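Local coordinates for citrate synthase (Pyrobaculum aerophilum, PDB 2IBP), which probably catalyses the condensation of oxaloacetate with acetyl-CoA and water to give citrate and CoA, a step of the tricarboxylic acid cycle, at residues A[78-81]-A[82-85]; A[131-135]-A[136-140]; A[91-94]-A[95-99]; A[351-355]-A[356-360]. All coordinates share one frame; numbering follows the deposited sequence.

Interaction 1: A[78-81]-A[82-85]; sequences RELE and DYIN
L80 and I84, one helical turn apart, meet on the apolar side of this segment, L80 CG lying 3.9 Å from I84 CD1 as the two side chains cross at a slant. With CG anti to the backbone N (chi1 -175°), L80 leans beside its own carbonyl carbon and also brings CD1 to 4.2 Å from Y83 CD2. R78 and D82 run side by side in the same direction, yet the aliphatic part of the arginine does the touching: R78 CG is 3.7 Å from D82 OD2, whereas R78 NH1 stays 4.9 Å from that oxygen. Replacing D82 by an alanine would strip this cover from R78 CG and is likely to leave the guanidinium without its nearby counter-charge. Beneath the side chains, D82 N bonds to R78 O (2.9 Å) and I84 N to L80 O (2.8 Å). Farther out, E79 forms a salt bridge with R73, Y83 OH bonds to S66 OG, and the Y83 ring meets Y67 edge-to-face; L80 also packs on L406 of the second subunit. The i to i+4 pattern, with apolar and charged sides, is that of an amphipathic α-helix, here helix 77-90 packed against helix 62-71.

Interaction 2: A[131-135]-A[136-140]; sequences IEALS and VGRYK
R138 folds back over A133, and its side chain can be traced along the last turn of the helix. Its CB lies 3.6 Å from A133 O. From there CG is anti to the backbone N (chi1 -175°) and the chain stays extended until chi3 (65°), where a bend carries the guanidinium across the alanine. NE passes 4.1 Å from A133 CB and forms a salt bridge with E143 OE2 of helix 141-169. At the tip, NH2 comes within 3.5 Å of A133 CB, the methyl group lying over one face of the guanidinium; the salt bridge to E143 and this packing probably limit how far the group can turn.

The backbone beneath is a Schellman motif that ends helix 125-135. G137, with positive phi (72°), is its C' residue: G137 N bonds to L134 O, and R138 N reaches back to A133 O at 3.0 Å. A133 O takes a second bond from V136 N at 3.1 Å, the two donors approaching from opposite faces of the carbonyl plane.

Beyond the turn, L134 and Y139 lie side by side, pointing the same way, with L134 CD2 3.8 Å from Y139 CD1. W383 lies against both, meeting the Y139 ring edge-to-face.

Interaction 3: A[91-94]-A[95-99]; sequences RELH and PATVE
Three hydrogen bonds tie H94 to the first turn of the helix that follows it. The capping bond runs from A96 N to H94 ND1 (2.9 Å), with the donor in the imidazole plane and the N-H...N angle near straight at 161°. It requires ND1 to present its lone pair rather than a proton. H94 CG is anti to the backbone N (chi1 -172°) and beside the carbonyl carbon, which turns the ring toward the backbone amides of the first helical turn. H94 O accepts from V98 N at 3.1 Å and only weakly from T97 N.

Contact with the imidazole is also made out of its plane. P95 CD sits over one face of the H94 ring, 3.7 Å from its centroid, in a CH-pi contact, while A96 CB comes to 3.4 Å from H94 ND1. A leucine in place of H94 would remove the acceptor and is likely to leave A96 N without its capping partner at the helix start.

The apolar contacts belong to L93, whose CB is 4.0 Å from V98 CG2; its CD1 lies equally far from T97 CG2, the leucine and threonine crossing at about a right angle. L93 reaches on into helix 141-169, touching I161 and Y164.

Charged and polar partners complete the surroundings: E120 OE1 accepts from H94 N and is hydrogen-bonded to T97 OG1, joining the turn to helix 109-123. The arrangement is a histidine N-cap, followed by proline at the first position of helix 95-103.

Interaction 4: A[351-355]-A[356-360]; sequences IAFYY and MGIPY. With ACT (acetate ion), chain C.
F353 and I358 form the apolar centre, the isoleucine slanting across the phenylalanine with its CD1 3.7 Å from F353 CD1. Beside them M356 lies back along the last helical turn: its CG is anti to the carbonyl carbon (chi1 -67°), the rest of the chain is extended, and CE ends 4.0 Å from A352 CB. A second aromatic group lies farther out, where Y360 OH approaches Y354 CE1 to 3.5 Å; the two ring planes are inclined at 39° and their centroids are 6.0 Å apart.

An acetate ion, probably from the crystallisation liquor, fits against both tyrosines. Its methyl lies 3.6 Å above the plane of the Y360 ring, over the centre, and one of its oxygens accepts a bond from Y360 N (2.9 Å), so that Y360 meets the ion with both its backbone N and its ring face.

The polar layer is the Schellman motif that ends helix 349-356. G357 has positive phi (89°), and at these backbone angles a side chain would collide with the carbonyl O of M356. I358 N returns to F353 O at 3.0 Å and G357 N to Y354 O at 3.1 Å. A water donates to both Y354 O and I358 O, bridging the helix end to the departing chain.

Around this turn, Y355 and M356 pack on Y309 of helix 297-313, Y354 touches L319 of helix 319-332, Y360 lies against helix 252-263, and the F353 ring meets F363 of helix 363-382 edge-to-face.

In the fold
The four contacts sample different stages of a helix. Interaction 1 lies within helix 77-90, near the surface, and relies on regular backbone bonds with charged side chains outside. Interaction 3 follows that helix in the chain and is the most buried in character, opening helix 95-103 with a side-chain cap. Interactions 2 and 4 both close helices with Schellman glycines, but they lie on opposite sides of the chain's centre, about 43 Å apart between centres: an arginine folded over an alanine marks the first, aromatic rings the second. Interaction 4 is closest of the four to the chain's centre, and its F353 side chain lies about 9 Å from that of D346, a predicted active-site residue.

Interaction 1: A[78-81]-A[82-85]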
loop_
_atom_site.group_PDB
_atom_site.type_symbol
_atom_site.label_atom_id
_atom_site.label_comp_id
_atom_site.label_asym_id
_atom_site.label_seq_id
_atom_site.Cartn_x
_atom_site.Cartn_y
_atom_site.Cartn_z
ATOM N N ARG A 78 -22.667 25.938 11.813
ATOM C CA ARG A 78 -21.757 25.767 12.930
ATOM C C ARG A 78 -20.739 24.665 12.672
ATOM O O ARG A 78 -19.558 24.819 12.962
ATOM C CB ARG A 78 -22.522 25.512 14.230
ATOM C CG ARG A 78 -21.621 25.309 15.445
ATOM C CD ARG A 78 -22.313 25.708 16.748
ATOM N NE ARG A 78 -23.582 25.016 16.980
ATOM C CZ ARG A 78 -23.724 23.900 17.696
ATOM N NH1 ARG A 78 -22.670 23.309 18.251
ATOM N NH2 ARG A 78 -24.930 23.365 17.849
ATOM N N GLU A 79 -21.217 23.551 12.135
ATOM C CA GLU A 79 -20.354 22.410 11.843
ATOM C C GLU A 79 -19.283 22.774 10.834
ATOM O O GLU A 79 -18.112 22.424 11.008
ATOM C CB GLU A 79 -21.180 21.255 11.304
ATOM C CG GLU A 79 -21.950 20.546 12.401
ATOM C CD GLU A 79 -22.931 19.544 11.868
ATOM O OE1 GLU A 79 -23.350 19.668 10.700
ATOM O OE2 GLU A 79 -23.325 18.647 12.648
ATOM N N LEU A 80 -19.671 23.550 9.832
ATOM C CA LEU A 80 -18.714 23.930 8.796
ATOM C C LEU A 80 -17.673 24.882 9.357
ATOM O O LEU A 80 -16.481 24.700 9.140
ATOM C CB LEU A 80 -19.420 24.519 7.584
ATOM C CG LEU A 80 -18.488 24.820 6.408
ATOM C CD1 LEU A 80 -17.720 23.548 6.003
ATOM C CD2 LEU A 80 -19.265 25.390 5.245
ATOM N N GLU A 81 -18.124 25.878 10.125
ATOM C CA GLU A 81 -17.207 26.815 10.763
ATOM C C GLU A 81 -16.196 26.080 11.643
ATOM O O GLU A 81 -14.990 26.329 11.569
ATOM C CB GLU A 81 -17.982 27.837 11.602
ATOM C CG GLU A 81 -18.730 28.852 10.775
ATOM C CD GLU A 81 -19.641 29.744 11.607
ATOM O OE1 GLU A 81 -19.835 29.460 12.812
ATOM O OE2 GLU A 81 -20.196 30.707 11.035
ATOM N N ASP A 82 -16.684 25.173 12.485
ATOM C CA ASP A 82 -15.813 24.414 13.374
ATOM C C ASP A 82 -14.834 23.530 12.592
ATOM O O ASP A 82 -13.661 23.429 12.934
ATOM C CB ASP A 82 -16.626 23.576 14.355
ATOM C CG ASP A 82 -17.418 24.432 15.338
ATOM O OD1 ASP A 82 -17.149 25.653 15.421
ATOM O OD2 ASP A 82 -18.285 23.861 16.040
ATOM N N TYR A 83 -15.341 22.877 11.554
ATOM C CA TYR A 83 -14.525 22.011 10.692
ATOM C C TYR A 83 -13.414 22.825 10.010
ATOM O O TYR A 83 -12.232 22.420 9.990
ATOM C CB TYR A 83 -15.433 21.371 9.644
ATOM C CG TYR A 83 -14.720 20.528 8.610
ATOM C CD1 TYR A 83 -14.320 19.241 8.906
ATOM C CD2 TYR A 83 -14.636 20.950 7.295
ATOM C CE1 TYR A 83 -13.704 18.444 7.932
ATOM C CE2 TYR A 83 -14.018 20.180 6.325
ATOM C CZ TYR A 83 -13.571 18.926 6.645
ATOM O OH TYR A 83 -13.007 18.112 5.670
ATOM N N ILE A 84 -13.802 23.944 9.422
ATOM C CA ILE A 84 -12.833 24.808 8.754
ATOM C C ILE A 84 -11.742 25.223 9.726
ATOM O O ILE A 84 -10.557 25.156 9.405
ATOM C CB ILE A 84 -13.526 26.008 8.106
ATOM C CG1 ILE A 84 -14.295 25.535 6.858
ATOM C CG2 ILE A 84 -12.528 27.091 7.789
ATOM C CD1 ILE A 84 -15.085 26.612 6.163
ATOM N N ASN A 85 -12.124 25.577 10.954
ATOM C CA ASN A 85 -11.132 25.957 11.953
ATOM C C ASN A 85 -10.218 24.812 12.370
ATOM O O ASN A 85 -9.031 25.013 12.554
ATOM C CB ASN A 85 -11.812 26.542 13.175
ATOM C CG ASN A 85 -12.151 28.007 13.000
ATOM O OD1 ASN A 85 -11.507 28.713 12.224
ATOM N ND2 ASN A 85 -13.119 28.490 13.773
#

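Interaction 2: A[131-135]-A[136-140]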
loop_
_atom_site.group_PDB
_atom_site.type_symbol
_atom_site.label_atom_id
_atom_site.label_comp_id
_atom_site.label_asym_id
_atom_site.label_seq_id
_atom_site.Cartn_x
_atom_site.Cartn_y
_atom_site.Cartn_z
ATOM N N ILE A 131 -3.996 3.582 17.347
ATOM C CA ILE A 131 -3.203 2.374 17.154
ATOM C C ILE A 131 -3.277 1.516 18.426
ATOM O O ILE A 131 -3.569 0.322 18.344
ATOM C CB ILE A 131 -1.756 2.723 16.787
ATOM C CG1 ILE A 131 -1.710 3.307 15.367
ATOM C CG2 ILE A 131 -0.855 1.508 16.902
ATOM C CD1 ILE A 131 -0.388 4.013 15.052
ATOM N N GLU A 132 -3.143 2.137 19.596
ATOM C CA GLU A 132 -3.220 1.397 20.859
ATOM C C GLU A 132 -4.566 0.687 20.974
ATOM O O GLU A 132 -4.640 -0.490 21.336
ATOM C CB GLU A 132 -3.037 2.338 22.058
ATOM C CG GLU A 132 -1.625 2.888 22.216
ATOM C CD GLU A 132 -1.486 3.891 23.362
ATOM O OE1 GLU A 132 -2.477 4.569 23.720
ATOM O OE2 GLU A 132 -0.358 4.030 23.883
ATOM N N ALA A 133 -5.640 1.409 20.676
ATOM C CA ALA A 133 -6.985 0.838 20.777
ATOM C C ALA A 133 -7.183 -0.335 19.815
ATOM O O ALA A 133 -7.644 -1.411 20.197
ATOM C CB ALA A 133 -8.045 1.913 20.537
ATOM N N LEU A 134 -6.797 -0.146 18.558
ATOM C CA LEU A 134 -6.990 -1.206 17.571
ATOM C C LEU A 134 -6.118 -2.432 17.868
ATOM O O LEU A 134 -6.465 -3.547 17.483
ATOM C CB LEU A 134 -6.729 -0.682 16.161
ATOM C CG LEU A 134 -7.732 0.372 15.689
ATOM C CD1 LEU A 134 -7.341 0.879 14.294
ATOM C CD2 LEU A 134 -9.143 -0.172 15.698
ATOM N N SER A 135 -5.008 -2.227 18.571
ATOM C CA SER A 135 -4.103 -3.333 18.904
ATOM C C SER A 135 -4.809 -4.342 19.814
ATOM O O SER A 135 -4.457 -5.518 19.830
ATOM C CB SER A 135 -2.825 -2.831 19.581
ATOM O OG SER A 135 -3.059 -2.423 20.919
ATOM N N VAL A 136 -5.803 -3.870 20.563
ATOM C CA VAL A 136 -6.583 -4.741 21.454
ATOM C C VAL A 136 -8.011 -4.941 20.938
ATOM O O VAL A 136 -8.900 -5.387 21.675
ATOM C CB VAL A 136 -6.574 -4.236 22.920
ATOM C CG1 VAL A 136 -5.133 -4.154 23.454
ATOM C CG2 VAL A 136 -7.261 -2.888 23.046
ATOM N N GLY A 137 -8.221 -4.619 19.663
ATOM C CA GLY A 137 -9.489 -4.826 18.992
ATOM C C GLY A 137 -10.621 -3.908 19.395
ATOM O O GLY A 137 -11.800 -4.225 19.156
ATOM N N ARG A 138 -10.282 -2.746 19.945
ATOM C CA ARG A 138 -11.298 -1.814 20.394
ATOM C C ARG A 138 -11.540 -0.722 19.356
ATOM O O ARG A 138 -10.641 0.064 19.080
ATOM C CB ARG A 138 -10.915 -1.171 21.721
ATOM C CG ARG A 138 -12.008 -0.286 22.284
ATOM C CD ARG A 138 -11.673 0.251 23.659
ATOM N NE ARG A 138 -10.531 1.162 23.679
ATOM C CZ ARG A 138 -9.305 0.853 24.093
ATOM N NH1 ARG A 138 -9.030 -0.354 24.574
ATOM N NH2 ARG A 138 -8.350 1.774 24.071
ATOM N N TYR A 139 -12.762 -0.656 18.844
ATOM C CA TYR A 139 -13.140 0.390 17.908
ATOM C C TYR A 139 -14.590 0.773 18.166
ATOM O O TYR A 139 -15.509 0.312 17.494
ATOM C CB TYR A 139 -12.918 -0.057 16.467
ATOM C CG TYR A 139 -13.093 1.054 15.468
ATOM C CD1 TYR A 139 -12.181 2.105 15.409
ATOM C CD2 TYR A 139 -14.114 1.015 14.532
ATOM C CE1 TYR A 139 -12.328 3.119 14.463
ATOM C CE2 TYR A 139 -14.270 2.027 13.603
ATOM C CZ TYR A 139 -13.360 3.048 13.556
ATOM O OH TYR A 139 -13.535 4.051 12.629
ATOM N N LYS A 140 -14.760 1.636 19.157
ATOM C CA LYS A 140 -16.061 2.116 19.571
ATOM C C LYS A 140 -16.130 3.635 19.386
ATOM O O LYS A 140 -15.345 4.208 18.635
ATOM C CB LYS A 140 -16.294 1.711 21.030
ATOM C CG LYS A 140 -16.282 0.200 21.291
ATOM C CD LYS A 140 -17.627 -0.463 20.987
ATOM C CE LYS A 140 -17.863 -0.735 19.512
ATOM N NZ LYS A 140 -16.973 -1.809 18.993
#

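Interaction 3: A[91-94]-A[95-99]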
loop_
_atom_site.group_PDB
_atom_site.type_symbol
_atom_site.label_atom_id
_atom_site.label_comp_id
_atom_site.label_asym_id
_atom_site.label_seq_id
_atom_site.Cartn_x
_atom_site.Cartn_y
_atom_site.Cartn_z
ATOM N N ARG A 91 -3.300 22.171 9.349
ATOM C CA ARG A 91 -2.470 22.327 8.152
ATOM C C ARG A 91 -0.982 22.187 8.386
ATOM O O ARG A 91 -0.267 21.650 7.535
ATOM C CB ARG A 91 -2.715 23.679 7.490
ATOM C CG ARG A 91 -4.073 23.834 6.927
ATOM C CD ARG A 91 -4.229 25.234 6.400
ATOM N NE ARG A 91 -5.548 25.445 5.831
ATOM C CZ ARG A 91 -6.011 26.631 5.446
ATOM N NH1 ARG A 91 -5.295 27.724 5.654
ATOM N NH2 ARG A 91 -7.208 26.724 4.910
ATOM N N GLU A 92 -0.477 22.724 9.484
ATOM C CA GLU A 92 0.961 22.720 9.726
ATOM C C GLU A 92 1.451 21.314 10.030
ATOM O O GLU A 92 0.715 20.507 10.602
ATOM C CB GLU A 92 1.331 23.663 10.863
ATOM C CG GLU A 92 2.822 23.821 11.108
ATOM C CD GLU A 92 3.611 24.304 9.900
ATOM O OE1 GLU A 92 3.920 25.512 9.837
ATOM O OE2 GLU A 92 3.884 23.497 8.988
ATOM N N LEU A 93 2.668 21.025 9.587
ATOM C CA LEU A 93 3.251 19.722 9.774
ATOM C C LEU A 93 4.163 19.719 10.986
ATOM O O LEU A 93 4.694 20.753 11.406
ATOM C CB LEU A 93 4.052 19.329 8.526
ATOM C CG LEU A 93 3.268 19.359 7.224
ATOM C CD1 LEU A 93 4.216 19.118 6.022
ATOM C CD2 LEU A 93 2.111 18.360 7.262
ATOM N N HIS A 94 4.379 18.516 11.513
ATOM C CA HIS A 94 5.298 18.284 12.619
ATOM C C HIS A 94 6.720 18.560 12.119
ATOM O O HIS A 94 7.053 18.261 10.958
ATOM C CB HIS A 94 5.188 16.821 13.055
ATOM C CG HIS A 94 5.937 16.500 14.312
ATOM N ND1 HIS A 94 7.303 16.318 14.344
ATOM C CD2 HIS A 94 5.499 16.285 15.578
ATOM C CE1 HIS A 94 7.679 16.045 15.582
ATOM N NE2 HIS A 94 6.603 16.021 16.353
ATOM N N PRO A 95 7.573 19.154 12.959
ATOM C CA PRO A 95 8.923 19.423 12.489
ATOM C C PRO A 95 9.646 18.210 11.886
ATOM O O PRO A 95 10.405 18.364 10.939
ATOM C CB PRO A 95 9.633 19.934 13.749
ATOM C CG PRO A 95 8.559 20.543 14.553
ATOM C CD PRO A 95 7.342 19.701 14.309
ATOM N N ALA A 96 9.420 17.012 12.426
ATOM C CA ALA A 96 10.070 15.811 11.909
ATOM C C ALA A 96 9.635 15.560 10.477
ATOM O O ALA A 96 10.439 15.177 9.623
ATOM C CB ALA A 96 9.749 14.597 12.771
ATOM N N THR A 97 8.359 15.813 10.209
ATOM C CA THR A 97 7.809 15.646 8.866
ATOM C C THR A 97 8.477 16.618 7.893
ATOM O O THR A 97 8.865 16.241 6.798
ATOM C CB THR A 97 6.305 15.895 8.882
ATOM O OG1 THR A 97 5.706 15.019 9.847
ATOM C CG2 THR A 97 5.687 15.681 7.504
ATOM N N VAL A 98 8.647 17.863 8.318
ATOM C CA VAL A 98 9.288 18.878 7.488
ATOM C C VAL A 98 10.728 18.474 7.180
ATOM O O VAL A 98 11.170 18.591 6.035
ATOM C CB VAL A 98 9.232 20.261 8.160
ATOM C CG1 VAL A 98 9.955 21.294 7.304
ATOM C CG2 VAL A 98 7.787 20.652 8.370
ATOM N N GLU A 99 11.419 17.890 8.161
ATOM C CA GLU A 99 12.786 17.428 7.912
ATOM C C GLU A 99 12.789 16.261 6.935
ATOM O O GLU A 99 13.688 16.151 6.104
ATOM C CB GLU A 99 13.509 17.085 9.203
ATOM C CG GLU A 99 13.702 18.310 10.087
ATOM C CD GLU A 99 14.389 19.464 9.353
ATOM O OE1 GLU A 99 15.460 19.233 8.748
ATOM O OE2 GLU A 99 13.855 20.598 9.372
#

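Interaction 4: A[351-355]-A[356-360]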
loop_
_atom_site.group_PDB
_atom_site.type_symbol
_atom_site.label_atom_id
_atom_site.label_comp_id
_atom_site.label_asym_id
_atom_site.label_seq_id
_atom_site.Cartn_x
_atom_site.Cartn_y
_atom_site.Cartn_z
ATOM N N ILE A 351 -4.148 21.902 -18.207
ATOM C CA ILE A 351 -3.951 23.199 -18.856
ATOM C C ILE A 351 -3.806 24.351 -17.868
ATOM O O ILE A 351 -2.810 25.082 -17.874
ATOM C CB ILE A 351 -5.065 23.474 -19.861
ATOM C CG1 ILE A 351 -5.021 22.421 -20.991
ATOM C CG2 ILE A 351 -4.945 24.908 -20.396
ATOM C CD1 ILE A 351 -6.181 22.495 -21.961
ATOM N N ALA A 352 -4.759 24.472 -16.955
ATOM C CA ALA A 352 -4.700 25.523 -15.963
ATOM C C ALA A 352 -3.470 25.363 -15.081
ATOM O O ALA A 352 -2.746 26.332 -14.860
ATOM C CB ALA A 352 -5.974 25.537 -15.129
ATOM N N PHE A 353 -3.183 24.130 -14.637
ATOM C CA PHE A 353 -2.019 23.901 -13.773
ATOM C C PHE A 353 -0.758 24.378 -14.475
ATOM O O PHE A 353 0.091 25.036 -13.887
ATOM C CB PHE A 353 -1.787 22.424 -13.445
ATOM C CG PHE A 353 -2.811 21.789 -12.539
ATOM C CD1 PHE A 353 -3.557 22.526 -11.652
ATOM C CD2 PHE A 353 -2.882 20.406 -12.474
ATOM C CE1 PHE A 353 -4.473 21.889 -10.805
ATOM C CE2 PHE A 353 -3.762 19.770 -11.617
ATOM C CZ PHE A 353 -4.525 20.512 -10.763
ATOM N N TYR A 354 -0.625 23.989 -15.739
ATOM C CA TYR A 354 0.541 24.363 -16.522
ATOM C C TYR A 354 0.686 25.888 -16.533
ATOM O O TYR A 354 1.757 26.422 -16.280
ATOM C CB TYR A 354 0.419 23.812 -17.949
ATOM C CG TYR A 354 1.559 24.214 -18.862
ATOM C CD1 TYR A 354 2.668 23.402 -19.031
ATOM C CD2 TYR A 354 1.486 25.391 -19.594
ATOM C CE1 TYR A 354 3.703 23.784 -19.849
ATOM C CE2 TYR A 354 2.491 25.756 -20.445
ATOM C CZ TYR A 354 3.594 24.964 -20.562
ATOM O OH TYR A 354 4.598 25.371 -21.414
ATOM N N TYR A 355 -0.405 26.581 -16.834
ATOM C CA TYR A 355 -0.371 28.032 -16.915
ATOM C C TYR A 355 -0.150 28.707 -15.557
ATOM O O TYR A 355 0.431 29.807 -15.491
ATOM C CB TYR A 355 -1.620 28.561 -17.605
ATOM C CG TYR A 355 -1.663 28.341 -19.104
ATOM C CD1 TYR A 355 -0.534 28.536 -19.875
ATOM C CD2 TYR A 355 -2.871 28.137 -19.763
ATOM C CE1 TYR A 355 -0.567 28.405 -21.263
ATOM C CE2 TYR A 355 -2.929 28.047 -21.165
ATOM C CZ TYR A 355 -1.770 28.180 -21.901
ATOM O OH TYR A 355 -1.813 28.103 -23.274
ATOM N N MET A 356 -0.602 28.048 -14.491
ATOM C CA MET A 356 -0.397 28.532 -13.127
ATOM C C MET A 356 1.049 28.376 -12.651
ATOM O O MET A 356 1.414 28.869 -11.581
ATOM C CB MET A 356 -1.312 27.800 -12.153
ATOM C CG MET A 356 -2.779 28.086 -12.333
ATOM S SD MET A 356 -3.666 27.055 -11.158
ATOM C CE MET A 356 -5.368 27.331 -11.634
ATOM N N GLY A 357 1.869 27.673 -13.420
ATOM C CA GLY A 357 3.273 27.484 -13.071
ATOM C C GLY A 357 3.505 26.272 -12.195
ATOM O O GLY A 357 4.557 26.127 -11.583
ATOM N N ILE A 358 2.516 25.389 -12.129
ATOM C CA ILE A 358 2.669 24.165 -11.344
ATOM C C ILE A 358 3.426 23.181 -12.220
ATOM O O ILE A 358 2.998 22.883 -13.347
ATOM C CB ILE A 358 1.316 23.567 -10.977
ATOM C CG1 ILE A 358 0.550 24.551 -10.066
ATOM C CG2 ILE A 358 1.502 22.173 -10.336
ATOM C CD1 ILE A 358 -0.869 24.149 -9.773
ATOM N N PRO A 359 4.609 22.740 -11.759
ATOM C CA PRO A 359 5.368 21.784 -12.572
ATOM C C PRO A 359 4.604 20.472 -12.781
ATOM O O PRO A 359 3.829 20.049 -11.926
ATOM C CB PRO A 359 6.655 21.569 -11.767
ATOM C CG PRO A 359 6.742 22.730 -10.878
ATOM C CD PRO A 359 5.322 23.086 -10.527
ATOM N N TYR A 360 4.876 19.797 -13.887
ATOM C CA TYR A 360 4.177 18.563 -14.211
ATOM C C TYR A 360 4.225 17.537 -13.086
ATOM O O TYR A 360 3.239 16.818 -12.850
ATOM C CB TYR A 360 4.822 17.892 -15.419
ATOM C CG TYR A 360 4.656 18.627 -16.718
ATOM C CD1 TYR A 360 3.391 18.892 -17.220
ATOM C CD2 TYR A 360 5.750 18.892 -17.521
ATOM C CE1 TYR A 360 3.224 19.490 -18.462
ATOM C CE2 TYR A 360 5.593 19.496 -18.764
ATOM C CZ TYR A 360 4.331 19.783 -19.230
ATOM O OH TYR A 360 4.166 20.396 -20.461
HETATM C C ACT C . 6.761 21.866 -16.357
HETATM O O ACT C . 6.979 21.077 -15.402
HETATM O OXT ACT C . 7.729 22.097 -17.120
HETATM C CH3 ACT C . 5.414 22.491 -16.595
HETATM O O HOH W 1 3.886 24.942 -15.148
#